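Local coordinates for choline/ethanolamine kinase family protein (Mesorhizobium loti, PDB 3DXQ), which probably acts as a small-molecule kinase of the choline/ethanolamine kinase family, phosphorylating ethanolamine or a related alcohol, at residues F100-F114 with G216-Y230. Sequence-based numbering, arbitrary orientation.
Sequences FKTRPGSPARAGEAF and GKFNANQDEELMRAY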
loop_
_atom_site.group_PDB
_atom_site.type_symbol
_atom_site.label_atom_id
_atom_site.label_comp_id
_atom_site.label_asym_id
_atom_site.label_seq_id
_atom_site.Cartn_x
_atom_site.Cartn_y
_atom_site.Cartn_z
ATOM N N PHE A 100 -1.424 12.920 8.493
ATOM C CA PHE A 100 -2.770 12.340 8.610
ATOM C C PHE A 100 -3.472 12.728 9.906
ATOM O O PHE A 100 -4.683 12.684 9.983
ATOM C CB PHE A 100 -2.769 10.812 8.418
ATOM C CG PHE A 100 -3.041 10.380 6.982
ATOM C CD1 PHE A 100 -4.281 10.613 6.398
ATOM C CD2 PHE A 100 -2.072 9.733 6.233
ATOM C CE1 PHE A 100 -4.536 10.223 5.082
ATOM C CE2 PHE A 100 -2.321 9.331 4.948
ATOM C CZ PHE A 100 -3.565 9.581 4.362
ATOM N N LYS A 101 -2.702 13.090 10.923
ATOM C CA LYS A 101 -3.243 13.658 12.170
ATOM C C LYS A 101 -3.366 15.189 11.981
ATOM O O LYS A 101 -4.314 15.811 12.432
ATOM C CB LYS A 101 -2.302 13.401 13.365
ATOM C CG LYS A 101 -1.820 11.970 13.598
ATOM C CD LYS A 101 -2.694 11.165 14.564
ATOM C CE LYS A 101 -1.918 9.997 15.213
ATOM N NZ LYS A 101 -1.177 9.149 14.254
ATOM N N THR A 102 -2.389 15.777 11.302
ATOM C CA THR A 102 -2.289 17.236 11.098
ATOM C C THR A 102 -3.309 17.882 10.153
ATOM O O THR A 102 -3.759 18.996 10.400
ATOM C CB THR A 102 -0.862 17.593 10.556
ATOM O OG1 THR A 102 0.026 17.764 11.668
ATOM C CG2 THR A 102 -0.848 18.879 9.677
ATOM N N ARG A 103 -3.645 17.211 9.060
ATOM C CA ARG A 103 -4.502 17.826 8.043
ATOM C C ARG A 103 -5.927 17.338 8.240
ATOM O O ARG A 103 -6.245 16.195 7.918
ATOM C CB ARG A 103 -3.965 17.512 6.635
ATOM C CG ARG A 103 -2.496 17.943 6.455
ATOM C CD ARG A 103 -1.837 17.410 5.184
ATOM N NE ARG A 103 -2.501 17.889 3.971
ATOM C CZ ARG A 103 -2.366 19.110 3.462
ATOM N NH1 ARG A 103 -1.574 20.002 4.048
ATOM N NH2 ARG A 103 -3.021 19.452 2.365
ATOM N N PRO A 104 -6.796 18.196 8.795
ATOM C CA PRO A 104 -8.131 17.709 9.123
ATOM C C PRO A 104 -8.891 17.241 7.902
ATOM O O PRO A 104 -8.856 17.906 6.873
ATOM C CB PRO A 104 -8.809 18.927 9.746
ATOM C CG PRO A 104 -8.023 20.085 9.297
ATOM C CD PRO A 104 -6.632 19.620 9.131
ATOM N N GLY A 105 -9.546 16.087 8.023
ATOM C CA GLY A 105 -10.314 15.499 6.912
ATOM C C GLY A 105 -9.510 14.595 5.990
ATOM O O GLY A 105 -10.078 13.961 5.089
ATOM N N SER A 106 -8.196 14.526 6.209
ATOM C CA SER A 106 -7.326 13.706 5.372
ATOM C C SER A 106 -7.700 12.207 5.409
ATOM O O SER A 106 -7.736 11.548 4.370
ATOM C CB SER A 106 -5.825 13.966 5.671
ATOM O OG SER A 106 -5.470 13.918 7.047
ATOM N N PRO A 107 -8.008 11.656 6.579
ATOM C CA PRO A 107 -8.449 10.247 6.497
ATOM C C PRO A 107 -9.706 10.110 5.633
ATOM O O PRO A 107 -9.824 9.180 4.822
ATOM C CB PRO A 107 -8.731 9.872 7.941
ATOM C CG PRO A 107 -7.859 10.837 8.760
ATOM C CD PRO A 107 -7.916 12.134 7.969
ATOM N N ALA A 108 -10.626 11.050 5.775
ATOM C CA ALA A 108 -11.868 10.958 5.035
ATOM C C ALA A 108 -11.550 11.036 3.542
ATOM O O ALA A 108 -12.099 10.282 2.736
ATOM C CB ALA A 108 -12.832 12.058 5.458
ATOM N N ARG A 109 -10.631 11.923 3.182
ATOM C CA ARG A 109 -10.262 12.084 1.790
ATOM C C ARG A 109 -9.604 10.823 1.258
ATOM O O ARG A 109 -9.767 10.514 0.065
ATOM C CB ARG A 109 -9.399 13.346 1.581
ATOM C CG ARG A 109 -10.227 14.660 1.725
ATOM C CD ARG A 109 -9.515 15.921 1.213
ATOM N NE ARG A 109 -8.357 16.313 1.996
ATOM C CZ ARG A 109 -8.424 16.880 3.197
ATOM N NH1 ARG A 109 -9.603 17.134 3.753
ATOM N NH2 ARG A 109 -7.312 17.187 3.849
ATOM N N ALA A 110 -8.877 10.099 2.116
ATOM C CA ALA A 110 -8.327 8.794 1.734
ATOM C C ALA A 110 -9.470 7.798 1.461
ATOM O O ALA A 110 -9.443 7.069 0.470
ATOM C CB ALA A 110 -7.416 8.265 2.811
ATOM N N GLY A 111 -10.477 7.783 2.332
ATOM C CA GLY A 111 -11.648 6.918 2.173
ATOM C C GLY A 111 -12.418 7.237 0.905
ATOM O O GLY A 111 -12.858 6.338 0.191
ATOM N N GLU A 112 -12.537 8.519 0.594
ATOM C CA GLU A 112 -13.202 8.942 -0.649
ATOM C C GLU A 112 -12.415 8.458 -1.859
ATOM O O GLU A 112 -13.015 7.999 -2.833
ATOM C CB GLU A 112 -13.434 10.465 -0.655
ATOM C CG GLU A 112 -14.645 10.841 0.284
ATOM C CD GLU A 112 -14.565 12.207 1.045
ATOM O OE1 GLU A 112 -13.763 13.114 0.691
ATOM O OE2 GLU A 112 -15.342 12.360 2.029
ATOM N N ALA A 113 -11.081 8.486 -1.777
ATOM C CA ALA A 113 -10.256 8.017 -2.899
ATOM C C ALA A 113 -10.449 6.511 -3.091
ATOM O O ALA A 113 -10.672 6.049 -4.226
ATOM C CB ALA A 113 -8.783 8.342 -2.680
ATOM N N PHE A 114 -10.359 5.742 -2.004
ATOM C CA PHE A 114 -10.605 4.314 -2.106
ATOM C C PHE A 114 -11.999 4.061 -2.673
ATOM O O PHE A 114 -12.205 3.188 -3.521
ATOM C CB PHE A 114 -10.503 3.624 -0.744
ATOM C CG PHE A 114 -9.100 3.468 -0.231
ATOM C CD1 PHE A 114 -8.051 3.138 -1.080
ATOM C CD2 PHE A 114 -8.842 3.569 1.120
ATOM C CE1 PHE A 114 -6.762 2.971 -0.572
ATOM C CE2 PHE A 114 -7.559 3.387 1.625
ATOM C CZ PHE A 114 -6.526 3.083 0.779
ATOM N N GLY A 216 -0.374 4.299 8.514
ATOM C CA GLY A 216 -0.520 5.676 9.028
ATOM C C GLY A 216 -0.567 5.826 10.539
ATOM O O GLY A 216 -0.703 6.942 11.045
ATOM N N LYS A 217 -0.464 4.703 11.251
ATOM C CA LYS A 217 -0.583 4.683 12.711
ATOM C C LYS A 217 -1.864 5.400 13.109
ATOM O O LYS A 217 -1.857 6.282 13.960
ATOM C CB LYS A 217 0.627 5.340 13.379
ATOM C CG LYS A 217 1.976 4.905 12.820
ATOM C CD LYS A 217 3.132 5.244 13.765
ATOM C CE LYS A 217 4.488 4.992 13.097
ATOM N NZ LYS A 217 5.646 5.074 14.045
ATOM N N PHE A 218 -2.962 5.015 12.468
ATOM C CA PHE A 218 -4.253 5.652 12.692
ATOM C C PHE A 218 -4.808 5.295 14.030
ATOM O O PHE A 218 -4.765 4.141 14.422
ATOM C CB PHE A 218 -5.263 5.196 11.644
ATOM C CG PHE A 218 -5.205 5.956 10.365
ATOM C CD1 PHE A 218 -4.026 6.544 9.927
ATOM C CD2 PHE A 218 -6.330 6.014 9.546
ATOM C CE1 PHE A 218 -3.988 7.241 8.732
ATOM C CE2 PHE A 218 -6.296 6.703 8.340
ATOM C CZ PHE A 218 -5.131 7.316 7.930
ATOM N N ASN A 219 -5.343 6.272 14.737
ATOM C CA ASN A 219 -5.995 5.969 16.014
ATOM C C ASN A 219 -7.457 5.638 15.703
ATOM O O ASN A 219 -7.887 5.753 14.565
ATOM C CB ASN A 219 -5.850 7.120 17.028
ATOM C CG ASN A 219 -6.401 8.422 16.511
ATOM O OD1 ASN A 219 -7.326 8.451 15.683
ATOM N ND2 ASN A 219 -5.828 9.508 16.969
ATOM N N ALA A 220 -8.197 5.221 16.731
ATOM C CA ALA A 220 -9.604 4.843 16.594
ATOM C C ALA A 220 -10.416 5.883 15.840
ATOM O O ALA A 220 -11.238 5.533 14.995
ATOM C CB ALA A 220 -10.214 4.612 17.953
ATOM N N ASN A 221 -10.198 7.150 16.168
ATOM C CA ASN A 221 -10.934 8.253 15.560
ATOM C C ASN A 221 -10.707 8.352 14.057
ATOM O O ASN A 221 -11.643 8.524 13.302
ATOM C CB ASN A 221 -10.553 9.573 16.237
ATOM C CG ASN A 221 -11.013 9.623 17.659
ATOM O OD1 ASN A 221 -10.241 9.936 18.577
ATOM N ND2 ASN A 221 -12.272 9.261 17.873
ATOM N N GLN A 222 -9.450 8.228 13.646
ATOM C CA GLN A 222 -9.089 8.296 12.250
ATOM C C GLN A 222 -9.727 7.149 11.476
ATOM O O GLN A 222 -10.231 7.344 10.345
ATOM C CB GLN A 222 -7.567 8.275 12.103
ATOM C CG GLN A 222 -6.893 9.565 12.554
ATOM C CD GLN A 222 -5.391 9.485 12.508
ATOM O OE1 GLN A 222 -4.761 8.781 13.316
ATOM N NE2 GLN A 222 -4.798 10.254 11.618
ATOM N N ASP A 223 -9.716 5.964 12.088
ATOM C CA ASP A 223 -10.364 4.797 11.495
ATOM C C ASP A 223 -11.849 5.031 11.272
ATOM O O ASP A 223 -12.364 4.669 10.217
ATOM C CB ASP A 223 -10.155 3.552 12.355
ATOM C CG ASP A 223 -8.765 2.976 12.222
ATOM O OD1 ASP A 223 -7.973 3.455 11.385
ATOM O OD2 ASP A 223 -8.468 2.023 12.953
ATOM N N GLU A 224 -12.543 5.635 12.234
ATOM C CA GLU A 224 -13.961 5.939 12.045
ATOM C C GLU A 224 -14.127 6.927 10.903
ATOM O O GLU A 224 -14.974 6.769 10.053
ATOM C CB GLU A 224 -14.594 6.542 13.305
ATOM C CG GLU A 224 -14.681 5.583 14.478
ATOM C CD GLU A 224 -15.312 4.242 14.085
ATOM O OE1 GLU A 224 -16.444 4.244 13.521
ATOM O OE2 GLU A 224 -14.650 3.198 14.329
ATOM N N GLU A 225 -13.320 7.969 10.910
ATOM C CA GLU A 225 -13.407 8.968 9.873
ATOM C C GLU A 225 -13.159 8.334 8.492
ATOM O O GLU A 225 -13.855 8.666 7.538
ATOM C CB GLU A 225 -12.435 10.120 10.146
ATOM C CG GLU A 225 -12.698 11.318 9.266
ATOM C CD GLU A 225 -11.548 12.279 9.251
ATOM O OE1 GLU A 225 -11.046 12.635 10.328
ATOM O OE2 GLU A 225 -11.150 12.677 8.146
ATOM N N LEU A 226 -12.186 7.417 8.412
ATOM C CA LEU A 226 -11.834 6.705 7.164
ATOM C C LEU A 226 -12.992 5.837 6.680
ATOM O O LEU A 226 -13.401 5.910 5.531
ATOM C CB LEU A 226 -10.613 5.805 7.410
ATOM C CG LEU A 226 -10.142 4.843 6.310
ATOM C CD1 LEU A 226 -9.564 5.602 5.059
ATOM C CD2 LEU A 226 -9.136 3.835 6.859
HETATM N N MSE A 227 -13.514 5.006 7.570
HETATM C CA MSE A 227 -14.575 4.077 7.208
HETATM C C MSE A 227 -15.875 4.795 6.886
HETATM O O MSE A 227 -16.572 4.451 5.917
HETATM C CB MSE A 227 -14.771 3.033 8.320
HETATM C CG MSE A 227 -13.583 2.091 8.420
HETATM SE SE MSE A 227 -13.723 0.696 9.780
HETATM C CE MSE A 227 -14.046 1.934 11.390
ATOM N N ARG A 228 -16.202 5.802 7.680
ATOM C CA ARG A 228 -17.418 6.547 7.448
ATOM C C ARG A 228 -17.377 7.189 6.075
ATOM O O ARG A 228 -18.368 7.159 5.372
ATOM C CB ARG A 228 -17.636 7.589 8.547
ATOM C CG ARG A 228 -18.872 8.476 8.360
ATOM C CD ARG A 228 -19.030 9.464 9.518
ATOM N NE ARG A 228 -19.452 8.786 10.749
ATOM C CZ ARG A 228 -20.713 8.461 11.050
ATOM N NH1 ARG A 228 -21.720 8.742 10.216
ATOM N NH2 ARG A 228 -20.971 7.842 12.196
ATOM N N ALA A 229 -16.237 7.766 5.697
ATOM C CA ALA A 229 -16.107 8.415 4.389
ATOM C C ALA A 229 -16.134 7.380 3.298
ATOM O O ALA A 229 -16.657 7.631 2.222
ATOM C CB ALA A 229 -14.821 9.248 4.301
ATOM N N TYR A 230 -15.559 6.214 3.583
ATOM C CA TYR A 230 -15.506 5.124 2.601
ATOM C C TYR A 230 -16.861 4.485 2.306
ATOM O O TYR A 230 -17.199 4.285 1.142
ATOM C CB TYR A 230 -14.529 4.031 3.051
ATOM C CG TYR A 230 -14.451 2.884 2.093
ATOM C CD1 TYR A 230 -13.759 3.004 0.888
ATOM C CD2 TYR A 230 -15.113 1.692 2.353
ATOM C CE1 TYR A 230 -13.725 1.955 -0.032
ATOM C CE2 TYR A 230 -15.059 0.624 1.450
ATOM C CZ TYR A 230 -14.366 0.757 0.277
ATOM O OH TYR A 230 -14.335 -0.299 -0.598
#
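Helices 106-114 and 220-230 pack side by side in the helical lobe of this protein-kinase-like phosphotransferase fold, running the same way and crossing at -34°, with their axes only 7.2 Å apart. Small residues permit this approach. Gly111 lies against the Leu226 to Tyr230 turn, where even a methyl group would probably crowd Leu226 O, and the methyl groups of Ala108 and Ala229 meet, CB to CB, at 3.6 Å. Leu226 CD1 lies against helix 106-114, touching Pro107 O and Gly111 N and approaching Ala110 CB, while the Tyr230 ring turns an edge to Gly111 O and its hydroxyl is hydrogen-bonded to His118 ND1.

Glu225 serves the first turn of helix 106-114. With CG pointing opposite the backbone N (chi1 -168°) and an extended chain, its OE2 accepts from Ala108 N at 2.9 Å, met from above the carboxylate plane; its negative charge would probably be favoured by the early N-H groups of this turn. Were an alanine to stand here, the acceptor would be gone, which would probably leave Ala108 N without its mate and the Pro107 ring less covered.

At the other end, Phe218 directs its edge at a face of Phe100 in a T-shaped stack, centroids 5.2 Å apart, and its CE2 also approaches Pro107 CB. Gln222 suits its place because an amide both donates and accepts: NE2 makes a weak bond to Phe100 O, while OE1 receives Asn219 N in a capping box completed by Asn219 OD1 and Gln222 N. The flexible chain of Lys101 crosses this amide, bending at chi2 and chi4 until NZ reaches Lys217 O at 3.0 Å from above the carbonyl plane.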